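Local coordinates for protein fatty acid amide hydrolase (Candida albicans, PDB 6KVR) that probably hydrolyses monocarboxylic acid amides to the carboxylate and ammonium, as a serine hydrolase of the amidase signature family, at residues F79-L84 with K105-R110; L226-G231 with N470-S475; T274-V279 with L327-R332. One frame throughout, in Å; residues are numbered along the deposited sequence.

Contact 1 (F79-L84 with K105-R110); sequences FAITDL and KAFAHR
T82, in the last turn of helix 76-82, packs with both branches against helix 100-118. Its methyl CG2 stands almost exactly over the centre of the F107 ring, 3.9 Å from the centroid and 5° off the normal, a CH-pi contact; the same CG2 lies 3.6 Å from CB of A106. CG2 of I81 completes this tight apolar side, 3.9 Å from A106 CB, and L89 of helix 86-94 also touches I81 and F107. The other T82 branch, OG1, sits between the backbone N and carbonyl carbon (chi1 57°), where it is hydrogen-bonded to E78 O and accepts from R110 NH1 at 3.0 Å, close to the guanidinium plane. R110 reaches it with its chain extended from CG to NE. NH1 also bridges to D83 OD1 at 3.0 Å, approaching from above a carboxylate turned 85° from the guanidinium. R110 NE is also hydrogen-bonded to Y243 O, the Y69 hydroxyl joins R110 NH2 and D83 OD2, and R301 is a second salt-bridge partner of D83 OD1. Packing is looser beyond, where partly exposed F79 brings only its ring edge to NH1, at 4.1 Å. The whole is a helix-helix contact, apolar on one side of T82 and closed on the other by a salt bridge at the C-terminal end of helix 76-82.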
ATOM      1  N   PHE A  79       7.195 -32.569 -28.291  1.00 35.77           N
ATOM      2  CA  PHE A  79       7.005 -31.253 -28.901  1.00 34.24           C
ATOM      3  C   PHE A  79       5.534 -30.866 -28.896  1.00 39.13           C
ATOM      4  O   PHE A  79       5.189 -29.699 -28.658  1.00 38.76           O
ATOM      5  CB  PHE A  79       7.545 -31.230 -30.332  1.00 30.14           C
ATOM      6  CG  PHE A  79       9.022 -30.953 -30.426  1.00 37.25           C
ATOM      7  CD1 PHE A  79       9.562 -29.775 -29.911  1.00 39.74           C
ATOM      8  CD2 PHE A  79       9.874 -31.863 -31.042  1.00 35.57           C
ATOM      9  CE1 PHE A  79      10.932 -29.518 -29.990  1.00 36.21           C
ATOM     10  CE2 PHE A  79      11.241 -31.616 -31.123  1.00 38.57           C
ATOM     11  CZ  PHE A  79      11.769 -30.438 -30.597  1.00 37.74           C
ATOM     12  N   ALA A  80       4.656 -31.832 -29.165  1.00 36.61           N
ATOM     13  CA  ALA A  80       3.230 -31.544 -29.197  1.00 40.94           C
ATOM     14  C   ALA A  80       2.738 -31.115 -27.825  1.00 38.00           C
ATOM     15  O   ALA A  80       1.918 -30.198 -27.707  1.00 35.45           O
ATOM     16  CB  ALA A  80       2.458 -32.770 -29.687  1.00 39.23           C
ATOM     17  N   ILE A  81       3.248 -31.756 -26.775  1.00 41.54           N
ATOM     18  CA  ILE A  81       2.860 -31.385 -25.420  1.00 35.90           C
ATOM     19  C   ILE A  81       3.448 -30.024 -25.048  1.00 38.77           C
ATOM     20  O   ILE A  81       2.713 -29.098 -24.675  1.00 38.41           O
ATOM     21  CB  ILE A  81       3.284 -32.483 -24.430  1.00 37.23           C
ATOM     22  CG1 ILE A  81       2.353 -33.688 -24.570  1.00 38.71           C
ATOM     23  CG2 ILE A  81       3.282 -31.951 -22.990  1.00 36.76           C
ATOM     24  CD1 ILE A  81       2.759 -34.879 -23.736  1.00 37.86           C
ATOM     25  N   THR A  82       4.775 -29.873 -25.179  1.00 34.19           N
ATOM     26  CA  THR A  82       5.478 -28.700 -24.670  1.00 34.29           C
ATOM     27  C   THR A  82       5.275 -27.452 -25.518  1.00 39.44           C
ATOM     28  O   THR A  82       5.738 -26.383 -25.117  1.00 42.36           O
ATOM     29  CB  THR A  82       6.985 -28.968 -24.525  1.00 31.59           C
ATOM     30  OG1 THR A  82       7.554 -29.369 -25.779  1.00 33.63           O
ATOM     31  CG2 THR A  82       7.233 -30.042 -23.503  1.00 28.27           C
ATOM     32  N   ASP A  83       4.590 -27.532 -26.656  1.00 38.34           N
ATOM     33  CA  ASP A  83       4.261 -26.335 -27.421  1.00 34.66           C
ATOM     34  C   ASP A  83       2.760 -26.057 -27.413  1.00 34.99           C
ATOM     35  O   ASP A  83       2.212 -25.484 -28.356  1.00 36.59           O
ATOM     36  CB  ASP A  83       4.805 -26.431 -28.847  1.00 35.83           C
ATOM     37  CG  ASP A  83       6.325 -26.245 -28.900  1.00 42.34           C
ATOM     38  OD1 ASP A  83       6.862 -25.527 -28.021  1.00 39.48           O
ATOM     39  OD2 ASP A  83       6.988 -26.801 -29.811  1.00 40.23           O
ATOM     40  N   LEU A  84       2.092 -26.450 -26.343  1.00 32.41           N
ATOM     41  CA  LEU A  84       0.739 -26.005 -26.060  1.00 36.83           C
ATOM     42  C   LEU A  84       0.797 -24.982 -24.931  1.00 37.02           C
ATOM     43  O   LEU A  84       1.636 -25.094 -24.033  1.00 30.89           O
ATOM     44  CB  LEU A  84      -0.133 -27.181 -25.624  1.00 37.40           C
ATOM     45  CG  LEU A  84      -0.807 -28.137 -26.595  1.00 42.22           C
ATOM     46  CD1 LEU A  84      -1.549 -29.193 -25.770  1.00 38.27           C
ATOM     47  CD2 LEU A  84      -1.708 -27.426 -27.598  1.00 45.38           C
ATOM     48  N   LYS A 105       6.819 -35.358 -17.965  1.00 32.87           N
ATOM     49  CA  LYS A 105       8.038 -35.945 -18.518  1.00 30.65           C
ATOM     50  C   LYS A 105       8.529 -35.174 -19.737  1.00 32.44           C
ATOM     51  O   LYS A 105       9.742 -35.071 -19.967  1.00 30.74           O
ATOM     52  CB  LYS A 105       7.796 -37.410 -18.882  1.00 30.52           C
ATOM     53  CG  LYS A 105       7.292 -38.272 -17.736  1.00 39.09           C
ATOM     54  CD  LYS A 105       7.491 -39.754 -18.016  1.00 44.33           C
ATOM     55  CE  LYS A 105       8.211 -40.448 -16.879  1.00 50.31           C
ATOM     56  NZ  LYS A 105       9.672 -40.145 -16.933  1.00 53.94           N
ATOM     57  N   ALA A 106       7.605 -34.637 -20.541  1.00 31.27           N
ATOM     58  CA  ALA A 106       8.027 -33.828 -21.678  1.00 30.03           C
ATOM     59  C   ALA A 106       8.740 -32.569 -21.204  1.00 32.37           C
ATOM     60  O   ALA A 106       9.880 -32.300 -21.601  1.00 33.23           O
ATOM     61  CB  ALA A 106       6.829 -33.480 -22.556  1.00 28.73           C
ATOM     62  N   PHE A 107       8.092 -31.808 -20.312  1.00 30.70           N
ATOM     63  CA  PHE A 107       8.701 -30.595 -19.783  1.00 28.95           C
ATOM     64  C   PHE A 107       9.988 -30.903 -19.029  1.00 25.63           C
ATOM     65  O   PHE A 107      10.979 -30.171 -19.149  1.00 27.39           O
ATOM     66  CB  PHE A 107       7.698 -29.863 -18.885  1.00 26.15           C
ATOM     67  CG  PHE A 107       6.697 -29.057 -19.651  1.00 29.66           C
ATOM     68  CD1 PHE A 107       7.051 -27.831 -20.192  1.00 25.92           C
ATOM     69  CD2 PHE A 107       5.407 -29.532 -19.850  1.00 28.93           C
ATOM     70  CE1 PHE A 107       6.141 -27.095 -20.909  1.00 28.57           C
ATOM     71  CE2 PHE A 107       4.491 -28.802 -20.571  1.00 27.88           C
ATOM     72  CZ  PHE A 107       4.853 -27.576 -21.099  1.00 32.71           C
ATOM     73  N   ALA A 108      10.003 -31.995 -18.264  1.00 28.71           N
ATOM     74  CA  ALA A 108      11.209 -32.366 -17.531  1.00 26.15           C
ATOM     75  C   ALA A 108      12.377 -32.614 -18.484  1.00 33.10           C
ATOM     76  O   ALA A 108      13.508 -32.162 -18.240  1.00 27.96           O
ATOM     77  CB  ALA A 108      10.934 -33.607 -16.677  1.00 29.72           C
ATOM     78  N   HIS A 109      12.119 -33.364 -19.566  1.00 29.40           N
ATOM     79  CA  HIS A 109      13.108 -33.542 -20.620  1.00 30.23           C
ATOM     80  C   HIS A 109      13.541 -32.194 -21.192  1.00 30.04           C
ATOM     81  O   HIS A 109      14.738 -31.891 -21.264  1.00 29.45           O
ATOM     82  CB  HIS A 109      12.512 -34.441 -21.715  1.00 31.81           C
ATOM     83  CG  HIS A 109      13.507 -34.953 -22.713  1.00 39.07           C
ATOM     84  ND1 HIS A 109      13.192 -35.930 -23.635  1.00 38.57           N
ATOM     85  CD2 HIS A 109      14.800 -34.618 -22.946  1.00 35.29           C
ATOM     86  CE1 HIS A 109      14.251 -36.180 -24.386  1.00 36.64           C
ATOM     87  NE2 HIS A 109      15.241 -35.401 -23.986  1.00 38.26           N
ATOM     88  N   ARG A 110      12.574 -31.354 -21.581  1.00 26.89           N
ATOM     89  CA  ARG A 110      12.926 -30.081 -22.200  1.00 29.17           C
ATOM     90  C   ARG A 110      13.677 -29.169 -21.229  1.00 30.06           C
ATOM     91  O   ARG A 110      14.543 -28.395 -21.660  1.00 28.41           O
ATOM     92  CB  ARG A 110      11.668 -29.396 -22.745  1.00 23.28           C
ATOM     93  CG  ARG A 110      11.948 -28.318 -23.804  1.00 27.13           C
ATOM     94  CD  ARG A 110      10.717 -27.991 -24.667  1.00 27.93           C
ATOM     95  NE  ARG A 110      10.895 -26.755 -25.428  1.00 30.12           N
ATOM     96  CZ  ARG A 110      10.135 -26.369 -26.448  1.00 33.65           C
ATOM     97  NH1 ARG A 110       9.129 -27.109 -26.887  1.00 33.75           N
ATOM     98  NH2 ARG A 110      10.395 -25.212 -27.051  1.00 28.67           N
TER

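Contact 2 (L226-G231 with N470-S475); sequences LLLSSG and NVAPHS
The two loops are joined by one backbone hydrogen bond, S229 N to P473 O at 2.9 Å, nearly straight and almost along the C=O axis (173°). A water spans the next gap, donating a hydrogen bond to L227 O and accepting one from S475 N. Between the backbones, CB of A472 points at the 226-231 loop and rests 3.9 Å from L228 CB and 3.4 Å from S229 O. L228, its CG anti to the carbonyl carbon, sends its CD2 methyl in plane to the edge of the H474 imidazole, 3.4 Å from CD2 of that ring. L227 differs, its CG anti to the backbone N, and its own CD2 comes within 3.9 Å of H474 NE2. That ring is fixed further by Q535 O, which is hydrogen-bonded to NE2, and by a stack with F536. K221 NZ also links the loops, hydrogen-bonded to L227 O and S475 OG. S229 OG, anti to its backbone N, is hydrogen-bonded to D211 OD2 and accepts from G231 N at 2.6 Å, an ST turn. This turn leads into the serine- and glycine-rich segment of the amidase signature, whose S233 is a predicted charge-relay residue, about 10 Å from S229 between side chains.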
ATOM      1  N   LEU A 226      23.736 -17.977 -27.318  1.00 27.59           N
ATOM      2  CA  LEU A 226      24.410 -18.364 -26.086  1.00 24.95           C
ATOM      3  C   LEU A 226      25.567 -17.449 -25.712  1.00 27.46           C
ATOM      4  O   LEU A 226      26.112 -17.593 -24.609  1.00 29.85           O
ATOM      5  CB  LEU A 226      24.907 -19.803 -26.178  1.00 28.52           C
ATOM      6  CG  LEU A 226      23.856 -20.910 -26.065  1.00 30.67           C
ATOM      7  CD1 LEU A 226      24.525 -22.291 -26.161  1.00 28.98           C
ATOM      8  CD2 LEU A 226      23.067 -20.798 -24.775  1.00 25.83           C
ATOM      9  N   LEU A 227      25.972 -16.519 -26.573  1.00 25.26           N
ATOM     10  CA  LEU A 227      26.927 -15.525 -26.093  1.00 26.20           C
ATOM     11  C   LEU A 227      26.259 -14.537 -25.130  1.00 28.83           C
ATOM     12  O   LEU A 227      26.917 -14.025 -24.210  1.00 26.89           O
ATOM     13  CB  LEU A 227      27.574 -14.790 -27.269  1.00 23.81           C
ATOM     14  CG  LEU A 227      28.536 -13.634 -26.935  1.00 31.38           C
ATOM     15  CD1 LEU A 227      29.788 -14.105 -26.199  1.00 24.34           C
ATOM     16  CD2 LEU A 227      28.931 -12.880 -28.190  1.00 29.16           C
ATOM     17  N   LEU A 228      24.958 -14.283 -25.296  1.00 20.78           N
ATOM     18  CA  LEU A 228      24.299 -13.217 -24.549  1.00 25.40           C
ATOM     19  C   LEU A 228      23.782 -13.693 -23.195  1.00 26.92           C
ATOM     20  O   LEU A 228      23.542 -14.881 -22.962  1.00 26.35           O
ATOM     21  CB  LEU A 228      23.140 -12.618 -25.353  1.00 23.36           C
ATOM     22  CG  LEU A 228      23.544 -12.320 -26.806  1.00 29.76           C
ATOM     23  CD1 LEU A 228      22.355 -11.801 -27.587  1.00 20.20           C
ATOM     24  CD2 LEU A 228      24.745 -11.330 -26.859  1.00 23.95           C
ATOM     25  N   SER A 229      23.609 -12.728 -22.295  1.00 25.63           N
ATOM     26  CA  SER A 229      22.933 -12.983 -21.033  1.00 24.75           C
ATOM     27  C   SER A 229      21.448 -13.255 -21.254  1.00 26.54           C
ATOM     28  O   SER A 229      20.815 -12.704 -22.159  1.00 24.85           O
ATOM     29  CB  SER A 229      23.093 -11.781 -20.107  1.00 28.21           C
ATOM     30  OG  SER A 229      22.082 -11.779 -19.123  1.00 28.46           O
ATOM     31  N   SER A 230      20.878 -14.098 -20.395  1.00 26.37           N
ATOM     32  CA  SER A 230      19.429 -14.258 -20.349  1.00 23.54           C
ATOM     33  C   SER A 230      18.763 -13.230 -19.445  1.00 26.98           C
ATOM     34  O   SER A 230      17.534 -13.250 -19.313  1.00 28.37           O
ATOM     35  CB  SER A 230      19.058 -15.678 -19.895  1.00 29.56           C
ATOM     36  OG  SER A 230      19.213 -15.841 -18.484  1.00 31.82           O
ATOM     37  N   GLY A 231      19.534 -12.330 -18.839  1.00 23.33           N
ATOM     38  CA  GLY A 231      18.994 -11.277 -17.999  1.00 23.93           C
ATOM     39  C   GLY A 231      19.024 -11.612 -16.523  1.00 24.85           C
ATOM     40  O   GLY A 231      19.722 -12.519 -16.066  1.00 23.81           O
ATOM     41  N   ASN A 470      19.015  -1.810 -25.452  1.00 26.60           N
ATOM     42  CA  ASN A 470      19.615  -2.762 -26.371  1.00 24.55           C
ATOM     43  C   ASN A 470      18.802  -4.044 -26.261  1.00 24.01           C
ATOM     44  O   ASN A 470      17.899  -4.156 -25.424  1.00 22.10           O
ATOM     45  CB  ASN A 470      21.102  -2.969 -26.045  1.00 22.98           C
ATOM     46  CG  ASN A 470      21.845  -3.740 -27.128  1.00 28.80           C
ATOM     47  OD1 ASN A 470      21.423  -3.791 -28.284  1.00 27.54           O
ATOM     48  ND2 ASN A 470      22.948  -4.361 -26.747  1.00 28.50           N
ATOM     49  N   VAL A 471      19.116  -5.005 -27.121  1.00 22.22           N
ATOM     50  CA  VAL A 471      18.665  -6.379 -26.923  1.00 26.42           C
ATOM     51  C   VAL A 471      19.508  -6.931 -25.782  1.00 24.01           C
ATOM     52  O   VAL A 471      20.274  -6.182 -25.169  1.00 24.11           O
ATOM     53  CB  VAL A 471      18.820  -7.219 -28.206  1.00 25.33           C
ATOM     54  CG1 VAL A 471      17.830  -6.750 -29.260  1.00 23.52           C
ATOM     55  CG2 VAL A 471      20.210  -7.076 -28.738  1.00 24.53           C
ATOM     56  N   ALA A 472      19.400  -8.236 -25.511  1.00 22.68           N
ATOM     57  CA  ALA A 472      20.123  -8.863 -24.408  1.00 23.23           C
ATOM     58  C   ALA A 472      21.589  -8.435 -24.395  1.00 22.77           C
ATOM     59  O   ALA A 472      22.244  -8.433 -25.446  1.00 25.81           O
ATOM     60  CB  ALA A 472      20.035 -10.390 -24.500  1.00 24.50           C
ATOM     61  N   PRO A 473      22.135  -8.080 -23.247  1.00 25.38           N
ATOM     62  CA  PRO A 473      23.525  -7.625 -23.183  1.00 25.48           C
ATOM     63  C   PRO A 473      24.498  -8.800 -23.110  1.00 25.19           C
ATOM     64  O   PRO A 473      24.128  -9.950 -22.886  1.00 22.63           O
ATOM     65  CB  PRO A 473      23.553  -6.811 -21.890  1.00 22.72           C
ATOM     66  CG  PRO A 473      22.637  -7.580 -21.004  1.00 25.91           C
ATOM     67  CD  PRO A 473      21.496  -8.073 -21.920  1.00 24.64           C
ATOM     68  N   HIS A 474      25.769  -8.491 -23.311  1.00 25.89           N
ATOM     69  CA  HIS A 474      26.791  -9.477 -22.993  1.00 29.65           C
ATOM     70  C   HIS A 474      26.847  -9.677 -21.482  1.00 28.88           C
ATOM     71  O   HIS A 474      26.535  -8.769 -20.709  1.00 26.87           O
ATOM     72  CB  HIS A 474      28.151  -9.026 -23.519  1.00 24.01           C
ATOM     73  CG  HIS A 474      28.232  -8.983 -25.011  1.00 30.29           C
ATOM     74  ND1 HIS A 474      29.200  -8.269 -25.685  1.00 33.80           N
ATOM     75  CD2 HIS A 474      27.473  -9.579 -25.962  1.00 30.15           C
ATOM     76  CE1 HIS A 474      29.029  -8.421 -26.985  1.00 38.52           C
ATOM     77  NE2 HIS A 474      27.985  -9.210 -27.181  1.00 36.29           N
ATOM     78  N   SER A 475      27.260 -10.873 -21.060  1.00 25.14           N
ATOM     79  CA  SER A 475      27.324 -11.166 -19.634  1.00 28.35           C
ATOM     80  C   SER A 475      28.156 -10.123 -18.898  1.00 29.77           C
ATOM     81  O   SER A 475      29.209  -9.688 -19.373  1.00 26.12           O
ATOM     82  CB  SER A 475      27.888 -12.570 -19.405  1.00 29.20           C
ATOM     83  OG  SER A 475      27.021 -13.526 -20.012  1.00 26.64           O
TER
HETATM   84  O   HOH W   1      28.727 -12.567 -23.059  1.00 26.11           O

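Contact 3 (T274-V279 with L327-R332); sequences TKRISV and LPMPWR
Direct backbone bonding is confined to L327 N and K275 O, 2.8 Å apart and almost straight at 167°. Beside it the side chains also touch, K275 CB lying 3.9 Å from CG of L327. Two waters extend the polar link: one donates to both R276 O and L327 O, while the other accepts from R276 NE and donates to M329 O, lying in the guanidinium plane. R276 NH2 adds a long, weak hydrogen bond of 3.4 Å to M329 O. The flat contacts belong to the R276 guanidinium, which is sandwiched. The selenium of M329, a selenomethionine, stands over the centre of one face, 3.9 Å above the plane; W331 CE3 lies over the opposite face, 3.8 Å above it and displaced toward the rim. M329 gets there with CG in the crowded position between backbone N and carbonyl carbon (chi1 85°), and the R276 chain bends at chi3 (80°) to slide between the two. Salt bridges outside the segments hold the charge: D552 takes R276 NH1 and E553 takes NH2, E553 also binding R332. K275 and M329 each pack on their counterparts in the second subunit. R276 thus has its N-H groups met by carboxylates, a carbonyl and water, and its faces covered by selenium and indole; the two carboxylates would balance its charge, consistent with a buried arginine that stays protonated beside the dimer interface.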
ATOM      1  N   THR A 274       1.955  -3.419  -7.253  1.00 25.06           N
ATOM      2  CA  THR A 274       2.331  -3.983  -5.961  1.00 19.86           C
ATOM      3  C   THR A 274       1.102  -4.425  -5.180  1.00 21.80           C
ATOM      4  O   THR A 274       0.001  -3.885  -5.341  1.00 25.59           O
ATOM      5  CB  THR A 274       3.126  -2.986  -5.115  1.00 24.67           C
ATOM      6  OG1 THR A 274       2.375  -1.772  -4.978  1.00 27.80           O
ATOM      7  CG2 THR A 274       4.497  -2.682  -5.745  1.00 23.96           C
ATOM      8  N   LYS A 275       1.310  -5.435  -4.335  1.00 21.88           N
ATOM      9  CA  LYS A 275       0.375  -5.907  -3.318  1.00 25.66           C
ATOM     10  C   LYS A 275      -0.788  -6.708  -3.886  1.00 24.73           C
ATOM     11  O   LYS A 275      -1.795  -6.880  -3.218  1.00 27.09           O
ATOM     12  CB  LYS A 275      -0.136  -4.754  -2.448  1.00 30.70           C
ATOM     13  CG  LYS A 275       1.005  -3.925  -1.837  1.00 28.92           C
ATOM     14  CD  LYS A 275       0.724  -2.426  -1.927  1.00 44.28           C
ATOM     15  CE  LYS A 275       0.223  -1.842  -0.581  1.00 49.19           C
ATOM     16  NZ  LYS A 275      -0.523  -0.529  -0.692  1.00 45.93           N
ATOM     17  N   ARG A 276      -0.668  -7.238  -5.097  1.00 22.39           N
ATOM     18  CA  ARG A 276      -1.634  -8.210  -5.580  1.00 21.88           C
ATOM     19  C   ARG A 276      -1.127  -9.640  -5.411  1.00 27.87           C
ATOM     20  O   ARG A 276      -1.874 -10.515  -4.960  1.00 26.07           O
ATOM     21  CB  ARG A 276      -1.966  -7.927  -7.054  1.00 23.42           C
ATOM     22  CG  ARG A 276      -2.486  -6.524  -7.319  1.00 23.99           C
ATOM     23  CD  ARG A 276      -3.206  -6.406  -8.672  1.00 29.74           C
ATOM     24  NE  ARG A 276      -4.576  -6.910  -8.637  1.00 27.70           N
ATOM     25  CZ  ARG A 276      -5.490  -6.693  -9.578  1.00 29.40           C
ATOM     26  NH1 ARG A 276      -5.237  -5.925 -10.625  1.00 22.26           N
ATOM     27  NH2 ARG A 276      -6.686  -7.275  -9.470  1.00 27.59           N
ATOM     28  N   ILE A 277       0.144  -9.879  -5.728  1.00 20.83           N
ATOM     29  CA  ILE A 277       0.786 -11.177  -5.592  1.00 27.63           C
ATOM     30  C   ILE A 277       1.728 -11.096  -4.391  1.00 25.89           C
ATOM     31  O   ILE A 277       2.459 -10.112  -4.242  1.00 26.10           O
ATOM     32  CB  ILE A 277       1.526 -11.561  -6.895  1.00 26.21           C
ATOM     33  CG1 ILE A 277       0.516 -11.991  -7.967  1.00 32.14           C
ATOM     34  CG2 ILE A 277       2.440 -12.729  -6.694  1.00 21.22           C
ATOM     35  CD1 ILE A 277      -0.234 -10.881  -8.597  1.00 32.10           C
ATOM     36  N   SER A 278       1.691 -12.107  -3.523  1.00 22.04           N
ATOM     37  CA  SER A 278       2.531 -12.087  -2.325  1.00 25.08           C
ATOM     38  C   SER A 278       4.018 -12.289  -2.628  1.00 28.57           C
ATOM     39  O   SER A 278       4.400 -13.130  -3.452  1.00 23.48           O
ATOM     40  CB  SER A 278       2.083 -13.168  -1.348  1.00 25.41           C
ATOM     41  OG  SER A 278       2.895 -13.133  -0.184  1.00 26.70           O
ATOM     42  N   VAL A 279       4.866 -11.520  -1.932  1.00 26.26           N
ATOM     43  CA  VAL A 279       6.305 -11.768  -1.897  1.00 25.96           C
ATOM     44  C   VAL A 279       6.746 -12.320  -0.548  1.00 30.65           C
ATOM     45  O   VAL A 279       7.945 -12.463  -0.309  1.00 29.98           O
ATOM     46  CB  VAL A 279       7.128 -10.514  -2.255  1.00 25.39           C
ATOM     47  CG1 VAL A 279       6.812 -10.041  -3.673  1.00 24.48           C
ATOM     48  CG2 VAL A 279       6.879  -9.399  -1.250  1.00 23.95           C
ATOM     49  N   LEU A 327      -3.696  -7.515  -1.211  1.00 26.85           N
ATOM     50  CA  LEU A 327      -4.977  -6.840  -1.315  1.00 28.83           C
ATOM     51  C   LEU A 327      -6.068  -7.810  -1.764  1.00 29.42           C
ATOM     52  O   LEU A 327      -5.854  -8.612  -2.679  1.00 28.48           O
ATOM     53  CB  LEU A 327      -4.900  -5.679  -2.306  1.00 30.05           C
ATOM     54  CG  LEU A 327      -3.967  -4.495  -2.028  1.00 34.97           C
ATOM     55  CD1 LEU A 327      -4.078  -3.464  -3.156  1.00 29.92           C
ATOM     56  CD2 LEU A 327      -4.272  -3.860  -0.678  1.00 30.87           C
ATOM     57  N   PRO A 328      -7.253  -7.759  -1.143  1.00 31.37           N
ATOM     58  CA  PRO A 328      -8.397  -8.529  -1.660  1.00 33.11           C
ATOM     59  C   PRO A 328      -9.139  -7.751  -2.744  1.00 36.08           C
ATOM     60  O   PRO A 328     -10.288  -7.346  -2.580  1.00 39.97           O
ATOM     61  CB  PRO A 328      -9.243  -8.753  -0.404  1.00 32.39           C
ATOM     62  CG  PRO A 328      -8.950  -7.587   0.447  1.00 34.38           C
ATOM     63  CD  PRO A 328      -7.525  -7.184   0.183  1.00 29.11           C
HETATM   64  N   MSE A 329      -8.455  -7.505  -3.853  1.00 33.70           N
HETATM   65  CA  MSE A 329      -9.099  -6.864  -4.976  1.00 33.81           C
HETATM   66  C   MSE A 329      -9.185  -7.886  -6.105  1.00 35.12           C
HETATM   67  O   MSE A 329      -8.169  -8.387  -6.603  1.00 36.69           O
HETATM   68  CB  MSE A 329      -8.372  -5.568  -5.336  1.00 33.26           C
HETATM   69  CG  MSE A 329      -7.165  -5.592  -6.240  1.00 40.79           C
HETATM   70 SE   MSE A 329      -7.209  -3.927  -7.289  1.00 65.48          SE
HETATM   71  CE  MSE A 329      -7.356  -2.608  -5.821  1.00 39.05           C
ATOM     72  N   PRO A 330     -10.421  -8.248  -6.437  1.00 35.68           N
ATOM     73  CA  PRO A 330     -10.653  -9.351  -7.379  1.00 30.29           C
ATOM     74  C   PRO A 330      -9.985  -9.097  -8.716  1.00 29.89           C
ATOM     75  O   PRO A 330      -9.874  -7.958  -9.171  1.00 30.90           O
ATOM     76  CB  PRO A 330     -12.180  -9.372  -7.529  1.00 30.75           C
ATOM     77  CG  PRO A 330     -12.698  -8.692  -6.264  1.00 37.40           C
ATOM     78  CD  PRO A 330     -11.666  -7.669  -5.906  1.00 33.50           C
ATOM     79  N   TRP A 331      -9.540 -10.184  -9.350  1.00 28.56           N
ATOM     80  CA  TRP A 331      -9.078 -10.124 -10.732  1.00 27.19           C
ATOM     81  C   TRP A 331     -10.316 -10.034 -11.623  1.00 31.48           C
ATOM     82  O   TRP A 331     -11.070 -11.006 -11.749  1.00 30.38           O
ATOM     83  CB  TRP A 331      -8.225 -11.348 -11.059  1.00 27.52           C
ATOM     84  CG  TRP A 331      -7.691 -11.351 -12.457  1.00 34.73           C
ATOM     85  CD1 TRP A 331      -8.211 -12.019 -13.531  1.00 33.34           C
ATOM     86  CD2 TRP A 331      -6.535 -10.643 -12.944  1.00 30.92           C
ATOM     87  NE1 TRP A 331      -7.451 -11.773 -14.650  1.00 34.49           N
ATOM     88  CE2 TRP A 331      -6.421 -10.930 -14.318  1.00 35.09           C
ATOM     89  CE3 TRP A 331      -5.598  -9.786 -12.353  1.00 32.78           C
ATOM     90  CZ2 TRP A 331      -5.399 -10.398 -15.112  1.00 36.21           C
ATOM     91  CZ3 TRP A 331      -4.584  -9.253 -13.143  1.00 31.49           C
ATOM     92  CH2 TRP A 331      -4.494  -9.563 -14.509  1.00 30.61           C
ATOM     93  N   ARG A 332     -10.537  -8.861 -12.219  1.00 31.45           N
ATOM     94  CA  ARG A 332     -11.754  -8.596 -12.971  1.00 32.77           C
ATOM     95  C   ARG A 332     -11.747  -9.291 -14.334  1.00 35.77           C
ATOM     96  O   ARG A 332     -10.699  -9.547 -14.931  1.00 31.80           O
ATOM     97  CB  ARG A 332     -11.947  -7.091 -13.166  1.00 26.82           C
ATOM     98  CG  ARG A 332     -12.461  -6.374 -11.914  1.00 31.96           C
ATOM     99  CD  ARG A 332     -12.333  -4.875 -12.053  1.00 34.36           C
ATOM    100  NE  ARG A 332     -10.951  -4.454 -12.256  1.00 38.70           N
ATOM    101  CZ  ARG A 332     -10.465  -4.026 -13.414  1.00 37.28           C
ATOM    102  NH1 ARG A 332     -11.203  -4.021 -14.510  1.00 38.54           N
ATOM    103  NH2 ARG A 332      -9.207  -3.592 -13.470  1.00 38.00           N
TER
HETATM  104  O   HOH W   2      -5.413  -8.389  -6.445  1.00 22.57           O
HETATM  105  O   HOH W   3      -4.501 -10.136  -4.478  1.00 25.20           O

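From the N terminus, contact 1 closes first: it brings helix 76-82 back onto helix 100-118 across a short, mostly helical loop that includes helix 86-94. Contact 2 opens only after this, at 226-231, and closes at 470-475, joining the chain ahead of helix 235-243 to the loop after strand 462-466. Contact 3 begins and ends within that long excursion, tying the loop after strand 268-271 to the one between helix 303-317 and strand 343-346. Contacts 2 and 3 lie on opposite sides of the chain's centre, their own centres 32 Å apart. None of the three touches another; contacts 1 and 2 come nearest, about 12 Å between closest atoms.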